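Sugar ABC transporter, periplasmic sugar-binding protein (Caulobacter crescentus, PDB 4IRX) binds myo-inositol in the periplasm and probably delivers it to an ABC transporter for uptake into the cell. Local coordinates at residues 15-20 with 46-51; 21-26 with 94-99. All coordinates share one frame; numbering follows the deposited sequence.

Contact 1 (15-20 with 46-51); sequences FNDLSQ and AQNNSS. With INS (1,2,3,4,5,6-hexahydroxy-cyclohexane), chain C.
Phe15 O takes the N-H of Ala46 at 2.9 Å, a backbone bond where two neighbouring parallel strands, 10-15 and 40-45, run out in the Rossmann-like lobe of this periplasmic binding protein. One residue on, Asn16 O accepts from Asn48 N at 2.8 Å, with that nitrogen in the carbonyl plane, while Ala46 CB packs 3.4 Å from the same Asn16 oxygen. The backbones thus stay joined just past the strand ends. Asp17 has CG anti to its backbone N (chi1 -174°), and its carboxylate lies nearly parallel to the Asn48 amide, the planes 20° apart. The two touch lightly, OD2 of Asp17 lying 3.8 Å from CB of Asn48, and the charge of OD2 is met by Lys175. The other oxygen, OD1, takes the N-H of Ser19, which makes an Asx turn, and the Ser19 hydroxyl as well, both from one face of its plane. Asn16 turns its side chain away from Ala46 and Gln47, and its ND2 donates to a water, whose further link to Asn48 OD1 is doubtful. At the end of the loop Gln20, extended beyond CG, carries its amide to the inositol, whose O4 hydroxyl donates to Gln20 OE1 at 2.6 Å, while NE2 of the same amide is bonded to Asp140.

Contact 2 (21-26 with 94-99); sequences PFFVAM and SVDRNI. With INS (1,2,3,4,5,6-hexahydroxy-cyclohexane), chain C.
The myo-inositol pocket has one wall here, where the first turn of helix 21-37 faces the loop after strand 91-95: Phe22 and Phe23 meet Asp96 and Arg97 beside the bound ring. Asp96 grips two adjacent hydroxyls, O1 of the inositol donating to OD1 at 2.6 Å and O6 to OD2 at 2.5 Å. Asp96 OD2 also takes Arg97 NE on its anti lone pair, a straight salt bridge with the carboxylate carbon in the guanidinium plane. Arg97 is bent at chi2 and chi3; its NH2 donates to O6 of the inositol at 2.9 Å, so this one hydroxyl oxygen both donates to the acid and accepts from the base. NH2 is shared with Asp140, and NH1 is bonded to Pro72 O. Phe22, its CG anti to the backbone N (chi1 175°), spreads a ring face against the inositol, C2 of the ligand sitting 3.5 Å above the ring centre as in a CH-pi contact. The CE2 corner of this ring nears Asp96 OD1. An alanine in place of Phe22 would probably leave that face of the inositol without its apolar floor and open a gap beside the Phe23 ring. Phe23 meets the acid otherwise: its CZ edge lies 3.4 Å from Asp96 OD2, with ring and carboxylate planes 88° apart, while Phe22 CD2 sits over the centre of the Phe23 face. Farther along the helix, the selenium of Met26, a selenomethionine, rests against Val95 CG2. Helix 251-268 packs on this group through Pro251, Gln254 and Ile255, and strand 67-70 touches Val95 through Ile69.

Contacts 1 and 2 have centres about 10 Å apart and belong to the lobe built on the mixed sheet that includes strands 10-15, 40-45, 67-70 and 91-95. Along the chain their segments alternate, 15-20, 21-26, 46-51, 94-99, and the first two run on without a break, the loop of contact 1 leading straight into the helix of contact 2. They also touch in space: Asn16 OD1 lies 3.5 Å from Phe23 CZ. Both reach the same inositol. The loops and helix start at the strand ends therefore form one side of the binding cleft, and Asn139, Asp140, Ser145, Ser174 and Asp229 add further hydrogen bonds to the ligand.

Contact 1 (15-20 with 46-51)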
loop_
_atom_site.group_PDB
_atom_site.type_symbol
_atom_site.label_atom_id
_atom_site.label_comp_id
_atom_site.label_asym_id
_atom_site.label_seq_id
_atom_site.Cartn_x
_atom_site.Cartn_y
_atom_site.Cartn_z
ATOM N N PHE A 15 -8.546 -6.545 -7.313
ATOM C CA PHE A 15 -8.019 -5.393 -6.590
ATOM C C PHE A 15 -8.979 -4.944 -5.516
ATOM O O PHE A 15 -10.182 -5.013 -5.713
ATOM C CB PHE A 15 -7.794 -4.230 -7.571
ATOM C CG PHE A 15 -6.551 -4.382 -8.424
ATOM C CD1 PHE A 15 -5.331 -3.927 -7.959
ATOM C CD2 PHE A 15 -6.607 -4.962 -9.685
ATOM C CE1 PHE A 15 -4.177 -4.067 -8.715
ATOM C CE2 PHE A 15 -5.458 -5.108 -10.456
ATOM C CZ PHE A 15 -4.237 -4.651 -9.978
ATOM N N ASN A 16 -8.459 -4.482 -4.391
ATOM C CA ASN A 16 -9.328 -3.969 -3.337
ATOM C C ASN A 16 -10.135 -2.732 -3.718
ATOM O O ASN A 16 -11.309 -2.643 -3.359
ATOM C CB ASN A 16 -8.538 -3.714 -2.052
ATOM C CG ASN A 16 -7.348 -2.817 -2.270
ATOM O OD1 ASN A 16 -6.425 -3.179 -2.991
ATOM N ND2 ASN A 16 -7.341 -1.651 -1.625
ATOM N N ASP A 17 -9.519 -1.779 -4.414
ATOM C CA ASP A 17 -10.171 -0.519 -4.755
ATOM C C ASP A 17 -9.363 0.174 -5.843
ATOM O O ASP A 17 -8.317 0.767 -5.564
ATOM C CB ASP A 17 -10.249 0.385 -3.517
ATOM C CG ASP A 17 -11.058 1.656 -3.766
ATOM O OD1 ASP A 17 -11.428 1.914 -4.933
ATOM O OD2 ASP A 17 -11.324 2.402 -2.800
ATOM N N LEU A 18 -9.857 0.111 -7.082
ATOM C CA LEU A 18 -9.165 0.721 -8.221
ATOM C C LEU A 18 -9.431 2.215 -8.369
ATOM O O LEU A 18 -9.048 2.825 -9.350
ATOM C CB LEU A 18 -9.403 -0.049 -9.529
ATOM C CG LEU A 18 -8.460 -1.242 -9.716
ATOM C CD1 LEU A 18 -8.965 -2.174 -10.815
ATOM C CD2 LEU A 18 -7.074 -0.723 -10.095
ATOM N N SER A 19 -10.050 2.819 -7.362
ATOM C CA SER A 19 -10.069 4.275 -7.299
ATOM C C SER A 19 -8.803 4.847 -6.625
ATOM O O SER A 19 -8.602 6.069 -6.622
ATOM C CB SER A 19 -11.325 4.774 -6.599
ATOM O OG SER A 19 -11.263 4.518 -5.220
ATOM N N GLN A 20 -7.942 3.974 -6.081
ATOM C CA GLN A 20 -6.696 4.443 -5.463
ATOM C C GLN A 20 -5.621 4.598 -6.519
ATOM O O GLN A 20 -5.353 3.665 -7.277
ATOM C CB GLN A 20 -6.184 3.450 -4.416
ATOM C CG GLN A 20 -7.079 3.281 -3.206
ATOM C CD GLN A 20 -6.414 2.531 -2.091
ATOM O OE1 GLN A 20 -5.196 2.416 -2.055
ATOM N NE2 GLN A 20 -7.209 1.976 -1.193
ATOM N N ALA A 46 -12.956 -4.560 -6.376
ATOM C CA ALA A 46 -13.837 -4.807 -5.237
ATOM C C ALA A 46 -14.524 -3.551 -4.734
ATOM O O ALA A 46 -15.428 -3.655 -3.904
ATOM C CB ALA A 46 -13.097 -5.504 -4.071
ATOM N N GLN A 47 -14.097 -2.388 -5.224
ATOM C CA GLN A 47 -14.749 -1.137 -4.846
ATOM C C GLN A 47 -14.797 -1.001 -3.321
ATOM O O GLN A 47 -15.807 -0.555 -2.753
ATOM C CB GLN A 47 -16.148 -1.072 -5.470
ATOM C CG GLN A 47 -16.128 -0.945 -6.984
ATOM C CD GLN A 47 -17.471 -1.268 -7.605
ATOM O OE1 GLN A 47 -18.442 -1.512 -6.897
ATOM N NE2 GLN A 47 -17.536 -1.246 -8.927
ATOM N N ASN A 48 -13.704 -1.401 -2.668
ATOM C CA ASN A 48 -13.574 -1.386 -1.209
ATOM C C ASN A 48 -14.690 -2.108 -0.463
ATOM O O ASN A 48 -15.087 -1.690 0.627
ATOM C CB ASN A 48 -13.483 0.054 -0.672
ATOM C CG ASN A 48 -12.887 0.113 0.724
ATOM O OD1 ASN A 48 -11.927 -0.589 1.021
ATOM N ND2 ASN A 48 -13.474 0.944 1.601
ATOM N N ASN A 49 -15.203 -3.173 -1.052
ATOM C CA ASN A 49 -16.303 -3.923 -0.461
ATOM C C ASN A 49 -15.913 -5.391 -0.366
ATOM O O ASN A 49 -15.789 -6.063 -1.380
ATOM C CB ASN A 49 -17.540 -3.732 -1.338
ATOM C CG ASN A 49 -18.774 -4.443 -0.808
ATOM O OD1 ASN A 49 -18.703 -5.527 -0.228
ATOM N ND2 ASN A 49 -19.925 -3.820 -1.008
ATOM N N SER A 50 -15.720 -5.883 0.854
ATOM C CA SER A 50 -15.247 -7.249 1.067
ATOM C C SER A 50 -16.239 -8.280 0.553
ATOM O O SER A 50 -15.847 -9.328 0.050
ATOM C CB SER A 50 -14.953 -7.506 2.545
ATOM O OG SER A 50 -13.959 -6.625 3.025
ATOM N N SER A 51 -17.526 -7.979 0.675
ATOM C CA SER A 51 -18.541 -8.906 0.211
ATOM C C SER A 51 -18.476 -9.067 -1.300
ATOM O O SER A 51 -18.576 -10.182 -1.799
ATOM C CB SER A 51 -19.945 -8.454 0.655
ATOM O OG SER A 51 -20.036 -8.492 2.064
HETATM C C1 INS C . -0.551 0.299 -0.617
HETATM C C2 INS C . -0.340 1.736 -0.962
HETATM C C3 INS C . -1.685 2.386 -1.163
HETATM C C4 INS C . -2.493 2.304 0.093
HETATM C C5 INS C . -2.758 0.887 0.438
HETATM C C6 INS C . -1.465 0.118 0.579
HETATM O O1 INS C . 0.684 -0.332 -0.391
HETATM O O2 INS C . 0.383 2.361 0.054
HETATM O O3 INS C . -1.536 3.721 -1.578
HETATM O O4 INS C . -3.683 3.015 -0.036
HETATM O O5 INS C . -3.512 0.833 1.607
HETATM O O6 INS C . -1.694 -1.221 0.935
HETATM O O HOH W 1 -9.656 -0.651 0.050
#

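Contact 2 (21-26 with 94-99)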
loop_
_atom_site.group_PDB
_atom_site.type_symbol
_atom_site.label_atom_id
_atom_site.label_comp_id
_atom_site.label_asym_id
_atom_site.label_seq_id
_atom_site.Cartn_x
_atom_site.Cartn_y
_atom_site.Cartn_z
ATOM N N PRO A 21 -4.964 5.767 -6.567
ATOM C CA PRO A 21 -3.923 6.036 -7.570
ATOM C C PRO A 21 -2.800 5.021 -7.567
ATOM O O PRO A 21 -2.305 4.681 -8.636
ATOM C CB PRO A 21 -3.362 7.400 -7.154
ATOM C CG PRO A 21 -4.369 7.993 -6.248
ATOM C CD PRO A 21 -5.236 6.931 -5.696
ATOM N N PHE A 22 -2.402 4.552 -6.388
ATOM C CA PHE A 22 -1.345 3.551 -6.305
ATOM C C PHE A 22 -1.720 2.325 -7.102
ATOM O O PHE A 22 -0.894 1.767 -7.816
ATOM C CB PHE A 22 -1.150 3.180 -4.844
ATOM C CG PHE A 22 -0.175 2.068 -4.605
ATOM C CD1 PHE A 22 1.180 2.328 -4.554
ATOM C CD2 PHE A 22 -0.625 0.783 -4.344
ATOM C CE1 PHE A 22 2.096 1.304 -4.300
ATOM C CE2 PHE A 22 0.289 -0.252 -4.064
ATOM C CZ PHE A 22 1.649 0.025 -4.030
ATOM N N PHE A 23 -2.981 1.911 -6.987
ATOM C CA PHE A 23 -3.415 0.673 -7.644
ATOM C C PHE A 23 -3.737 0.849 -9.133
ATOM O O PHE A 23 -3.554 -0.084 -9.907
ATOM C CB PHE A 23 -4.574 0.018 -6.876
ATOM C CG PHE A 23 -4.138 -0.591 -5.579
ATOM C CD1 PHE A 23 -3.361 -1.721 -5.572
ATOM C CD2 PHE A 23 -4.427 0.015 -4.370
ATOM C CE1 PHE A 23 -2.937 -2.268 -4.363
ATOM C CE2 PHE A 23 -4.008 -0.536 -3.160
ATOM C CZ PHE A 23 -3.253 -1.672 -3.168
ATOM N N VAL A 24 -4.206 2.025 -9.530
ATOM C CA VAL A 24 -4.324 2.349 -10.950
ATOM C C VAL A 24 -2.954 2.168 -11.604
ATOM O O VAL A 24 -2.829 1.537 -12.665
ATOM C CB VAL A 24 -4.843 3.788 -11.153
ATOM C CG1 VAL A 24 -4.802 4.170 -12.616
ATOM C CG2 VAL A 24 -6.279 3.916 -10.620
ATOM N N ALA A 25 -1.913 2.690 -10.970
ATOM C CA ALA A 25 -0.569 2.563 -11.525
ATOM C C ALA A 25 -0.116 1.105 -11.550
ATOM O O ALA A 25 0.497 0.656 -12.518
ATOM C CB ALA A 25 0.417 3.438 -10.766
HETATM N N MSE A 26 -0.422 0.363 -10.475
HETATM C CA MSE A 26 -0.078 -1.057 -10.417
HETATM C C MSE A 26 -0.747 -1.826 -11.551
HETATM O O MSE A 26 -0.121 -2.660 -12.186
HETATM C CB MSE A 26 -0.462 -1.667 -9.056
HETATM C CG MSE A 26 -0.062 -3.161 -8.904
HETATM SE SE MSE A 26 -0.412 -3.995 -7.195
HETATM C CE MSE A 26 1.050 -3.302 -6.150
ATOM N N SER A 94 -1.452 -13.511 -2.715
ATOM C CA SER A 94 -1.818 -12.141 -2.388
ATOM C C SER A 94 -0.731 -11.184 -2.873
ATOM O O SER A 94 0.434 -11.557 -3.015
ATOM C CB SER A 94 -2.091 -11.970 -0.881
ATOM O OG SER A 94 -0.931 -12.245 -0.105
ATOM N N VAL A 95 -1.155 -9.959 -3.153
ATOM C CA VAL A 95 -0.236 -8.907 -3.561
ATOM C C VAL A 95 -0.537 -7.637 -2.758
ATOM O O VAL A 95 -1.696 -7.335 -2.454
ATOM C CB VAL A 95 -0.275 -8.643 -5.086
ATOM C CG1 VAL A 95 -1.578 -7.976 -5.502
ATOM C CG2 VAL A 95 0.929 -7.754 -5.519
ATOM N N ASP A 96 0.540 -6.937 -2.388
ATOM C CA ASP A 96 0.524 -5.670 -1.650
ATOM C C ASP A 96 0.202 -5.800 -0.172
ATOM O O ASP A 96 0.916 -5.265 0.689
ATOM C CB ASP A 96 -0.379 -4.619 -2.283
ATOM C CG ASP A 96 -0.344 -3.328 -1.499
ATOM O OD1 ASP A 96 0.695 -2.626 -1.575
ATOM O OD2 ASP A 96 -1.315 -3.045 -0.784
ATOM N N ARG A 97 -0.900 -6.478 0.119
ATOM C CA ARG A 97 -1.251 -6.829 1.506
ATOM C C ARG A 97 -1.635 -8.307 1.553
ATOM O O ARG A 97 -2.038 -8.901 0.533
ATOM C CB ARG A 97 -2.361 -5.941 2.105
ATOM C CG ARG A 97 -3.779 -6.149 1.545
ATOM C CD ARG A 97 -3.952 -5.577 0.158
ATOM N NE ARG A 97 -3.827 -4.118 0.179
ATOM C CZ ARG A 97 -4.774 -3.262 0.574
ATOM N NH1 ARG A 97 -5.977 -3.676 0.946
ATOM N NH2 ARG A 97 -4.512 -1.961 0.603
ATOM N N ASN A 98 -1.465 -8.904 2.722
ATOM C CA ASN A 98 -1.597 -10.349 2.824
ATOM C C ASN A 98 -3.001 -10.827 3.180
ATOM O O ASN A 98 -3.909 -10.040 3.391
ATOM C CB ASN A 98 -0.519 -10.937 3.752
ATOM C CG ASN A 98 -0.697 -10.544 5.211
ATOM O OD1 ASN A 98 -1.820 -10.467 5.720
ATOM N ND2 ASN A 98 0.430 -10.316 5.900
ATOM N N ILE A 99 -3.183 -12.140 3.153
ATOM C CA ILE A 99 -4.373 -12.770 3.701
ATOM C C ILE A 99 -3.896 -13.604 4.868
ATOM O O ILE A 99 -2.929 -14.364 4.736
ATOM C CB ILE A 99 -5.055 -13.657 2.659
ATOM C CG1 ILE A 99 -5.685 -12.789 1.563
ATOM C CG2 ILE A 99 -6.099 -14.552 3.331
ATOM C CD1 ILE A 99 -6.281 -13.559 0.432
HETATM C C1 INS C . -0.551 0.299 -0.617
HETATM C C2 INS C . -0.340 1.736 -0.962
HETATM C C3 INS C . -1.685 2.386 -1.163
HETATM C C4 INS C . -2.493 2.304 0.093
HETATM C C5 INS C . -2.758 0.887 0.438
HETATM C C6 INS C . -1.465 0.118 0.579
HETATM O O1 INS C . 0.684 -0.332 -0.391
HETATM O O2 INS C . 0.383 2.361 0.054
HETATM O O3 INS C . -1.536 3.721 -1.578
HETATM O O4 INS C . -3.683 3.015 -0.036
HETATM O O5 INS C . -3.512 0.833 1.607
HETATM O O6 INS C . -1.694 -1.221 0.935
#